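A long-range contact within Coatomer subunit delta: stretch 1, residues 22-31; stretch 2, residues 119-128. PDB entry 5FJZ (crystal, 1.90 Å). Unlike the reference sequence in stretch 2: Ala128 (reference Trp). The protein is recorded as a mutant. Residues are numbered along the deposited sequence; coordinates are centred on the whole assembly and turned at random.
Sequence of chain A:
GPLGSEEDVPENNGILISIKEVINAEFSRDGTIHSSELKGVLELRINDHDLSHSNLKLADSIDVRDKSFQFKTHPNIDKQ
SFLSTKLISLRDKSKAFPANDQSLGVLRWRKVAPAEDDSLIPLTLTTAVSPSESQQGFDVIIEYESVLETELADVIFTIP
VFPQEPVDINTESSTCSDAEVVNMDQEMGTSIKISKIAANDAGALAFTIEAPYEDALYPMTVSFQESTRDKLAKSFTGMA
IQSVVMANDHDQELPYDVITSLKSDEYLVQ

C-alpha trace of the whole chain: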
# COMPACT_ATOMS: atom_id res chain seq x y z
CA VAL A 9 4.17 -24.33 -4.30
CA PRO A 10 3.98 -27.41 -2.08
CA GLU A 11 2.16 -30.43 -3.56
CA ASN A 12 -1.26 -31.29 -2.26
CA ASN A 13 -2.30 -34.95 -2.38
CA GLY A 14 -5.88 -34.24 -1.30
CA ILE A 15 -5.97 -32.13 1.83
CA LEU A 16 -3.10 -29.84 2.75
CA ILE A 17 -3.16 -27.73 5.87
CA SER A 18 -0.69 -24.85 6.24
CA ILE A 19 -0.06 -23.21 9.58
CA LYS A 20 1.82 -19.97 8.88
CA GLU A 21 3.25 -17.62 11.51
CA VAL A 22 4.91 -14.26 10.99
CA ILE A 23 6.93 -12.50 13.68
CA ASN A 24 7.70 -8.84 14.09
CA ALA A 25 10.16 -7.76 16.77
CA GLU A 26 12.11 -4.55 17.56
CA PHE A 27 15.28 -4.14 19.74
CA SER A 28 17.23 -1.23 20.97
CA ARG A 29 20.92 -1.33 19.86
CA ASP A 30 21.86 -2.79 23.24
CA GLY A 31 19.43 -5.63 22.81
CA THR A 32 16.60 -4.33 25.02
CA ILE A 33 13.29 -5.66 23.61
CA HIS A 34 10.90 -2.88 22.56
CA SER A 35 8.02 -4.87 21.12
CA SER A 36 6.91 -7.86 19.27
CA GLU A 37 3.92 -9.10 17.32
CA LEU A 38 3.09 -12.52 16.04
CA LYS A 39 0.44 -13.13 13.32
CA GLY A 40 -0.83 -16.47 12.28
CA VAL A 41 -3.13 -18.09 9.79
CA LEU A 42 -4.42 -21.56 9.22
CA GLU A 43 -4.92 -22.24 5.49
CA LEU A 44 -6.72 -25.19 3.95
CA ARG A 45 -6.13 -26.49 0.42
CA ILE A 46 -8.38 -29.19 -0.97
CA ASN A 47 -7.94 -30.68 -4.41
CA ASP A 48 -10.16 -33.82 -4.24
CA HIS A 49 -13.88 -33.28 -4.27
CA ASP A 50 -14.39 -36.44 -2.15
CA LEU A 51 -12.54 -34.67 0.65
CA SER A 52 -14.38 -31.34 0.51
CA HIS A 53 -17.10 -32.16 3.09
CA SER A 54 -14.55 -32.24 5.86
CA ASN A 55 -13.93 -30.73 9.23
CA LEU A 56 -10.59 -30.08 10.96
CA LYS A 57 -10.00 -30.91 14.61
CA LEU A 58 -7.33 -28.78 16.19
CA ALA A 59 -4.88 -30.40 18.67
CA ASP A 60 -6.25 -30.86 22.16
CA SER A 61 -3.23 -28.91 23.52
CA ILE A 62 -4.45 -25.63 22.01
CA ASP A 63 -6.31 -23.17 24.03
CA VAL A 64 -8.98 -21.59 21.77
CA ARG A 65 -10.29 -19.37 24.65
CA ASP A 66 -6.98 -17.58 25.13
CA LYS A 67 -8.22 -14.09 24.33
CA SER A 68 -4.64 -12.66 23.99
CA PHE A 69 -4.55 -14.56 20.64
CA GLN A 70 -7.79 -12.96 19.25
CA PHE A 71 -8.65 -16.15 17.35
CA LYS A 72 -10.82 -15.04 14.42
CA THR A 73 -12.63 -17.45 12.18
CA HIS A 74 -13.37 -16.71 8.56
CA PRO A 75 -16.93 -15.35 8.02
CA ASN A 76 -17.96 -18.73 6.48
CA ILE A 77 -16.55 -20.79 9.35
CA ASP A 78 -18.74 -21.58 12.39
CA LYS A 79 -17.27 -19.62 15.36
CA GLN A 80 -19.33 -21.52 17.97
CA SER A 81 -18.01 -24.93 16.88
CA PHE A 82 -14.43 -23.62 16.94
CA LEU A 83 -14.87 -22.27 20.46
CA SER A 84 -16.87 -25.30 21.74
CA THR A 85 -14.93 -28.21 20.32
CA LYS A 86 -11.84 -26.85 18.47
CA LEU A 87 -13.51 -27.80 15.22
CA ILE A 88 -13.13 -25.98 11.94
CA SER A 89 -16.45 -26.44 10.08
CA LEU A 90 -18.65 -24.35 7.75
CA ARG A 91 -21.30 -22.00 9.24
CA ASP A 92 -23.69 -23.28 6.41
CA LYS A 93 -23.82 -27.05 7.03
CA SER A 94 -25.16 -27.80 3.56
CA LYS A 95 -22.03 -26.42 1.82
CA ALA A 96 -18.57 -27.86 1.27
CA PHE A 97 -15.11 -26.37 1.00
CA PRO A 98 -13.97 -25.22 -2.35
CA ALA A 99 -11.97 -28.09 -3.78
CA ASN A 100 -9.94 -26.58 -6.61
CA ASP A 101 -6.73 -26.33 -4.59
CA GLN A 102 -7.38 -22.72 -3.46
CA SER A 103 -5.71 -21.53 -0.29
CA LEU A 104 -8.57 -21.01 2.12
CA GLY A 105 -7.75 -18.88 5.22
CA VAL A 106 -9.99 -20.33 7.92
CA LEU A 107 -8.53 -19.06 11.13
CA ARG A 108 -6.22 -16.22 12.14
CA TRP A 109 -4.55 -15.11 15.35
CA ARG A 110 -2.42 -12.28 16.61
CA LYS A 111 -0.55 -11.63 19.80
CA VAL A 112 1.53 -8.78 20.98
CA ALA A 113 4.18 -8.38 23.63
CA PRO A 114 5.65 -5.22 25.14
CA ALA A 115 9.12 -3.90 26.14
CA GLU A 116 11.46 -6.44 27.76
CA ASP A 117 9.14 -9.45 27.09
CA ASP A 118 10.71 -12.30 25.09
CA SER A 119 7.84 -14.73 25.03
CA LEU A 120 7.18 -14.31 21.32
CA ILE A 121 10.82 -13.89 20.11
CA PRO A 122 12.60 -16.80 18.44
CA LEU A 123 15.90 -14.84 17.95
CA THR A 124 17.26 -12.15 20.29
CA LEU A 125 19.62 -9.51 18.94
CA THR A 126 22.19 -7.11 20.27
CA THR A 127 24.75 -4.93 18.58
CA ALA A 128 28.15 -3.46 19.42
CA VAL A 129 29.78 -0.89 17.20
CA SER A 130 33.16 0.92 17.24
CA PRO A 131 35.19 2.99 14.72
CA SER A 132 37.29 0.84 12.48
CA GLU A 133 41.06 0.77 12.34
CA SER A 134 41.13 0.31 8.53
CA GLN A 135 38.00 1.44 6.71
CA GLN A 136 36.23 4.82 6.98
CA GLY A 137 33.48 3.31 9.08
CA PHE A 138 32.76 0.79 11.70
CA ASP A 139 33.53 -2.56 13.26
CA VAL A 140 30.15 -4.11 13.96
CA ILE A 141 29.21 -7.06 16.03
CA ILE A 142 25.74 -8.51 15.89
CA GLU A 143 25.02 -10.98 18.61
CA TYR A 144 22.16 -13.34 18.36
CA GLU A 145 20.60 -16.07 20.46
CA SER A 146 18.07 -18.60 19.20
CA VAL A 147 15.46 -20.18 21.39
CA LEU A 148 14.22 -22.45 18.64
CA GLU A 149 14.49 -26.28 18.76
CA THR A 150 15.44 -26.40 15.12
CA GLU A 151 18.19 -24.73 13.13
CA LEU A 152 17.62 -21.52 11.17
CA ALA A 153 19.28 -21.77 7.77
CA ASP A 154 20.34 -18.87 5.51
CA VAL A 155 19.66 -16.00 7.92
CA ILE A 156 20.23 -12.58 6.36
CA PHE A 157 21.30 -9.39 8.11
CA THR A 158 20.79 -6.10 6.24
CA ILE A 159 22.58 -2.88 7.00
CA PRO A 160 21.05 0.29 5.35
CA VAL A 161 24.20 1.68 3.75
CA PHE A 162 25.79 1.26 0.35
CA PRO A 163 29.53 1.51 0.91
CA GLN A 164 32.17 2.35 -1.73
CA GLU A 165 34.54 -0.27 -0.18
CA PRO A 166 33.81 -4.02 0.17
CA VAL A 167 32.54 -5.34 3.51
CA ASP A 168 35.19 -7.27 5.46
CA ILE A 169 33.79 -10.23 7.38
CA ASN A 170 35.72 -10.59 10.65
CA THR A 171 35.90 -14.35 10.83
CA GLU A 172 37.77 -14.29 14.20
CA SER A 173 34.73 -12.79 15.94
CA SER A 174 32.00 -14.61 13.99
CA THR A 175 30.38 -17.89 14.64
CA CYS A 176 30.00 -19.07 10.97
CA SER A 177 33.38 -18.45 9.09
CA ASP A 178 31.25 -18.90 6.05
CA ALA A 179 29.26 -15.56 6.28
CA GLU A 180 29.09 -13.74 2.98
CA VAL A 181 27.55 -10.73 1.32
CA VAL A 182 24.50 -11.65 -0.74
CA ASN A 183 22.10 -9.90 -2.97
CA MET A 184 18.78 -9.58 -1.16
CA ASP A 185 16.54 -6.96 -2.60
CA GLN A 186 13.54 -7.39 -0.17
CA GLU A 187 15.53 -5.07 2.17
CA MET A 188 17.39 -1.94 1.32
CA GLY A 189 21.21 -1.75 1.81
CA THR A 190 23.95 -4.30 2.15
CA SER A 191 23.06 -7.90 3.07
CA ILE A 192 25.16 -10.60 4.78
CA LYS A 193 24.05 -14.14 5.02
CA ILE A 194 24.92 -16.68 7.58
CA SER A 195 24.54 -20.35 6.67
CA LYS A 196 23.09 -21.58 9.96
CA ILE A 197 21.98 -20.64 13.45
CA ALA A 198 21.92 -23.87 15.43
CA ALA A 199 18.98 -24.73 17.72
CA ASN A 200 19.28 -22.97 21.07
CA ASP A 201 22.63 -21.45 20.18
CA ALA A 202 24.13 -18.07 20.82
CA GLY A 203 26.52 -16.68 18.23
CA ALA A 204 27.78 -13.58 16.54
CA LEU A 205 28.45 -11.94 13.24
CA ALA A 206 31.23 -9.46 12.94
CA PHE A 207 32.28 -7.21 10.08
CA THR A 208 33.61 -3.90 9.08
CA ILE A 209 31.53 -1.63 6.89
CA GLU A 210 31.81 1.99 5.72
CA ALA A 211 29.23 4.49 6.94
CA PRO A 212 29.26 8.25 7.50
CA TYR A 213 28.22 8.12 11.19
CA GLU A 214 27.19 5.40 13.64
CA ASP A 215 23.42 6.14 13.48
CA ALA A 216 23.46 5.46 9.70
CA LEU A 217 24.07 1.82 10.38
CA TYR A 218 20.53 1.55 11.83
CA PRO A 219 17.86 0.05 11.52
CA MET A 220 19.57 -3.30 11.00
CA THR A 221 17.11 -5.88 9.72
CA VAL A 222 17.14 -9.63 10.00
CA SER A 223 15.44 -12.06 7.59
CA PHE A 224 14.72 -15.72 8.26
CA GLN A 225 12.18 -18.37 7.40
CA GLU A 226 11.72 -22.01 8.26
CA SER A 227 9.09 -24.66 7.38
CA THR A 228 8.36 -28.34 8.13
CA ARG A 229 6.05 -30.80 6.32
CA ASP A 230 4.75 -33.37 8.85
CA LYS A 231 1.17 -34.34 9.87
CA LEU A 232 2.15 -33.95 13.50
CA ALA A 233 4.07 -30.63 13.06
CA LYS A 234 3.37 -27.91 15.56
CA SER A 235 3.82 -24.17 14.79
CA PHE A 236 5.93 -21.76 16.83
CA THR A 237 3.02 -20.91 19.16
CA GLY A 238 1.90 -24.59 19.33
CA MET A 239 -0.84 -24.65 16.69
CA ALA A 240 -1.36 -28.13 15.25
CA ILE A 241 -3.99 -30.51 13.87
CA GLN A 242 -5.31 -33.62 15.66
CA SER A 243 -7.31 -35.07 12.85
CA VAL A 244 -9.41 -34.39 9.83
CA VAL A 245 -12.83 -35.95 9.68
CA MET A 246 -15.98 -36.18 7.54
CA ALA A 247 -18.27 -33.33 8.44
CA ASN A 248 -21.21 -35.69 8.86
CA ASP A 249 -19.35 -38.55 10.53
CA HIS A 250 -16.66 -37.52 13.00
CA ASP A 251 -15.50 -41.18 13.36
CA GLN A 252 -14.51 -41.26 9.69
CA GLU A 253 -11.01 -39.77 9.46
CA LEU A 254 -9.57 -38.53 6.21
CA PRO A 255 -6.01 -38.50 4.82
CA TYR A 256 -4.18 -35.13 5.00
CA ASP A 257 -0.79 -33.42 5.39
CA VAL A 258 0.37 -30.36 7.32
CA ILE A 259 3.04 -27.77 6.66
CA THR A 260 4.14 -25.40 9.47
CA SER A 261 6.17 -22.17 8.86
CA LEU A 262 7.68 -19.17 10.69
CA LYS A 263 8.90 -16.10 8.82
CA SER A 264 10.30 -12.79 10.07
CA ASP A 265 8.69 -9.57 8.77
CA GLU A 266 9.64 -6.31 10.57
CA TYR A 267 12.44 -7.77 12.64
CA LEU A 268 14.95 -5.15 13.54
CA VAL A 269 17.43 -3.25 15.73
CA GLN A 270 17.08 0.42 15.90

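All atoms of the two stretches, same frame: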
# COMPACT_ATOMS: atom_id res chain seq x y z
N VAL A 22 4.01 -15.37 11.32
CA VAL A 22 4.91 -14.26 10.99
C VAL A 22 5.20 -13.43 12.23
O VAL A 22 4.32 -13.13 12.99
CB VAL A 22 4.25 -13.32 9.96
CG1 VAL A 22 5.10 -12.11 9.66
CG2 VAL A 22 3.94 -14.07 8.70
N ILE A 23 6.48 -13.14 12.46
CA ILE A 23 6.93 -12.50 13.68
C ILE A 23 7.55 -11.17 13.35
O ILE A 23 8.49 -11.12 12.55
CB ILE A 23 7.86 -13.40 14.54
CG1 ILE A 23 8.32 -12.72 15.85
CG2 ILE A 23 9.05 -13.91 13.73
CD1 ILE A 23 7.21 -12.54 16.84
N ASN A 24 7.08 -10.13 14.02
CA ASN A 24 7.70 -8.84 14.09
C ASN A 24 8.32 -8.67 15.50
O ASN A 24 7.72 -9.08 16.55
CB ASN A 24 6.69 -7.68 13.95
CG ASN A 24 5.96 -7.65 12.60
OD1 ASN A 24 4.76 -7.47 12.57
ND2 ASN A 24 6.62 -7.89 11.56
N ALA A 25 9.49 -8.04 15.52
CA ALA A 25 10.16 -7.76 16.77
C ALA A 25 11.09 -6.55 16.58
O ALA A 25 11.76 -6.42 15.51
CB ALA A 25 10.93 -8.99 17.23
N GLU A 26 11.19 -5.69 17.57
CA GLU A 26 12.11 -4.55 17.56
C GLU A 26 12.97 -4.46 18.84
O GLU A 26 12.47 -4.69 19.98
CB GLU A 26 11.32 -3.24 17.40
CG GLU A 26 12.18 -1.96 17.37
CD GLU A 26 11.45 -0.69 16.92
OE1 GLU A 26 10.38 -0.84 16.25
OE2 GLU A 26 11.94 0.43 17.21
N PHE A 27 14.22 -4.15 18.64
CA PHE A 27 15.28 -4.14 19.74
C PHE A 27 15.97 -2.82 19.72
O PHE A 27 16.09 -2.18 18.68
CB PHE A 27 16.33 -5.26 19.56
CG PHE A 27 15.79 -6.60 19.45
CD1 PHE A 27 15.28 -7.06 18.25
CD2 PHE A 27 15.74 -7.46 20.54
CE1 PHE A 27 14.76 -8.32 18.13
CE2 PHE A 27 15.22 -8.71 20.42
CZ PHE A 27 14.69 -9.16 19.24
N SER A 28 16.31 -2.27 20.91
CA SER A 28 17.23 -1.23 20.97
C SER A 28 18.63 -1.75 20.57
O SER A 28 18.90 -2.95 20.55
CB SER A 28 17.28 -0.63 22.36
OG SER A 28 16.10 0.12 22.61
N ARG A 29 19.58 -0.85 20.32
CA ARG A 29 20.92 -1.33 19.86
C ARG A 29 21.59 -2.18 20.90
O ARG A 29 22.34 -3.08 20.52
CB ARG A 29 21.87 -0.18 19.56
CG ARG A 29 21.15 0.91 18.91
CD ARG A 29 22.00 2.00 18.42
NE ARG A 29 21.15 2.82 17.62
CZ ARG A 29 21.54 3.95 17.06
NH1 ARG A 29 22.78 4.40 17.22
NH2 ARG A 29 20.67 4.58 16.27
N ASP A 30 21.29 -1.98 22.18
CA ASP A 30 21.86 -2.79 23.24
C ASP A 30 21.10 -4.08 23.53
O ASP A 30 21.49 -4.82 24.40
CB ASP A 30 22.05 -2.00 24.55
CG ASP A 30 20.73 -1.78 25.33
OD1 ASP A 30 19.62 -2.05 24.83
OD2 ASP A 30 20.78 -1.30 26.46
N GLY A 31 20.12 -4.41 22.69
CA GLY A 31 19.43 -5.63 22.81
C GLY A 31 18.18 -5.55 23.69
O GLY A 31 17.55 -6.56 23.90
N SER A 119 8.63 -13.53 25.22
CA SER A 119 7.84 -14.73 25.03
C SER A 119 7.51 -15.07 23.60
O SER A 119 7.36 -16.28 23.24
CB SER A 119 6.55 -14.70 25.90
OG SER A 119 5.76 -13.60 25.54
N LEU A 120 7.49 -14.06 22.72
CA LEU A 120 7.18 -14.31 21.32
C LEU A 120 8.40 -14.33 20.40
O LEU A 120 8.20 -14.44 19.18
CB LEU A 120 6.29 -13.16 20.80
CG LEU A 120 4.76 -13.17 20.98
CD1 LEU A 120 4.11 -14.22 21.84
CD2 LEU A 120 4.08 -11.79 21.02
N ILE A 121 9.60 -14.11 20.94
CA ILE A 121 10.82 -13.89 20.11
C ILE A 121 11.60 -15.19 19.91
O ILE A 121 12.00 -15.81 20.90
CB ILE A 121 11.58 -12.73 20.76
CG1 ILE A 121 10.71 -11.44 20.47
CG2 ILE A 121 13.01 -12.63 20.26
CD1 ILE A 121 11.19 -10.15 21.10
N PRO A 122 11.76 -15.63 18.66
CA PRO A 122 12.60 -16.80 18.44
C PRO A 122 14.14 -16.47 18.49
O PRO A 122 14.93 -17.38 18.69
CB PRO A 122 12.20 -17.23 17.06
CG PRO A 122 11.80 -15.97 16.36
CD PRO A 122 11.20 -15.08 17.39
N LEU A 123 14.50 -15.26 18.13
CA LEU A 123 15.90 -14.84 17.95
C LEU A 123 16.15 -13.48 18.55
O LEU A 123 15.64 -12.47 18.06
CB LEU A 123 16.27 -14.89 16.49
CG LEU A 123 17.71 -14.66 16.15
CD1 LEU A 123 18.55 -15.87 16.37
CD2 LEU A 123 17.80 -14.21 14.68
N THR A 124 16.92 -13.40 19.64
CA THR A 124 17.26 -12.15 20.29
C THR A 124 18.49 -11.59 19.66
O THR A 124 19.27 -12.31 19.12
CB THR A 124 17.47 -12.33 21.83
OG1 THR A 124 18.35 -13.39 22.05
CG2 THR A 124 16.18 -12.76 22.49
N LEU A 125 18.56 -10.25 19.62
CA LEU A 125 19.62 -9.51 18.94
C LEU A 125 20.21 -8.40 19.80
O LEU A 125 19.49 -7.75 20.57
CB LEU A 125 18.98 -8.82 17.78
CG LEU A 125 18.89 -9.45 16.43
CD1 LEU A 125 19.19 -10.92 16.23
CD2 LEU A 125 17.65 -8.98 15.64
N THR A 126 21.52 -8.15 19.66
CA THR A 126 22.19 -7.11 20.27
C THR A 126 23.31 -6.67 19.36
O THR A 126 23.83 -7.49 18.58
CB THR A 126 22.90 -7.58 21.59
OG1 THR A 126 21.95 -8.13 22.50
CG2 THR A 126 23.56 -6.42 22.25
N THR A 127 23.67 -5.42 19.44
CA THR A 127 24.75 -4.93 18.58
C THR A 127 25.80 -4.20 19.40
O THR A 127 25.48 -3.57 20.40
CB THR A 127 24.24 -4.04 17.45
OG1 THR A 127 23.65 -2.84 17.93
CG2 THR A 127 23.18 -4.75 16.63
N ALA A 128 27.04 -4.23 18.88
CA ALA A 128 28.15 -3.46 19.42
C ALA A 128 28.89 -2.88 18.24
O ALA A 128 29.12 -3.52 17.26
CB ALA A 128 29.03 -4.36 20.25
O HOH W 1 18.26 -8.99 22.65

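The apolar centre of the contact is the ring of Phe27, which has more of its surface covered by the other stretch than any other residue here. Its CA-to-CB bond points toward stretch 2, and the m rotamer places the ring against Ile121, Leu123, Thr124 and Leu125. Leu125 packs over one face: its CB lies 4.2 Å from the ring centroid, almost on the ring normal, in a CH-pi contact, and its CD2 is 3.9 Å from Phe27 CE1. At the ring edge, Phe27 CZ meets Ile121 CG2 at 4.0 Å. A flat aromatic side chain thus serves both neighbours, one by its face and one by its edge.

Ile121 also extends its CD1 to within 4.0 Å of Ala25 CB. Further along, Ile23, with chi1 t and chi2 p, places CG1 4.0 Å from Pro122 CD and CD1 4.1 Å from Leu120 CB. The same CD1 lies 3.2 Å from Leu120 O, a carbonyl buried here without a polar partner.

The strands run in roughly the same direction, at 28° to each other, but their axes approach no closer than 8.0 Å, so side chains fill the space between them. Backbone pairing appears only beyond Phe27, where a type I turn from Ser28 to Gly31, closed by Gly31 N to Ser28 O at 2.9 Å, presents Arg29 O to Thr127. Both Thr127 N and Thr127 OG1 donate to Arg29 O, each at 2.9 Å; the p rotamer brings the hydroxyl to the same acceptor as the amide.

Gly31 fits closely beside this pair. Its CA makes a CA-H...O contact of 3.1 Å with Leu125 O, and a CB would clash with Thr126 OG1; its backbone angles also favour glycine. Water 1 completes the polar edge, donating to Gly31 O at 2.8 Å and Leu125 O at 2.7 Å.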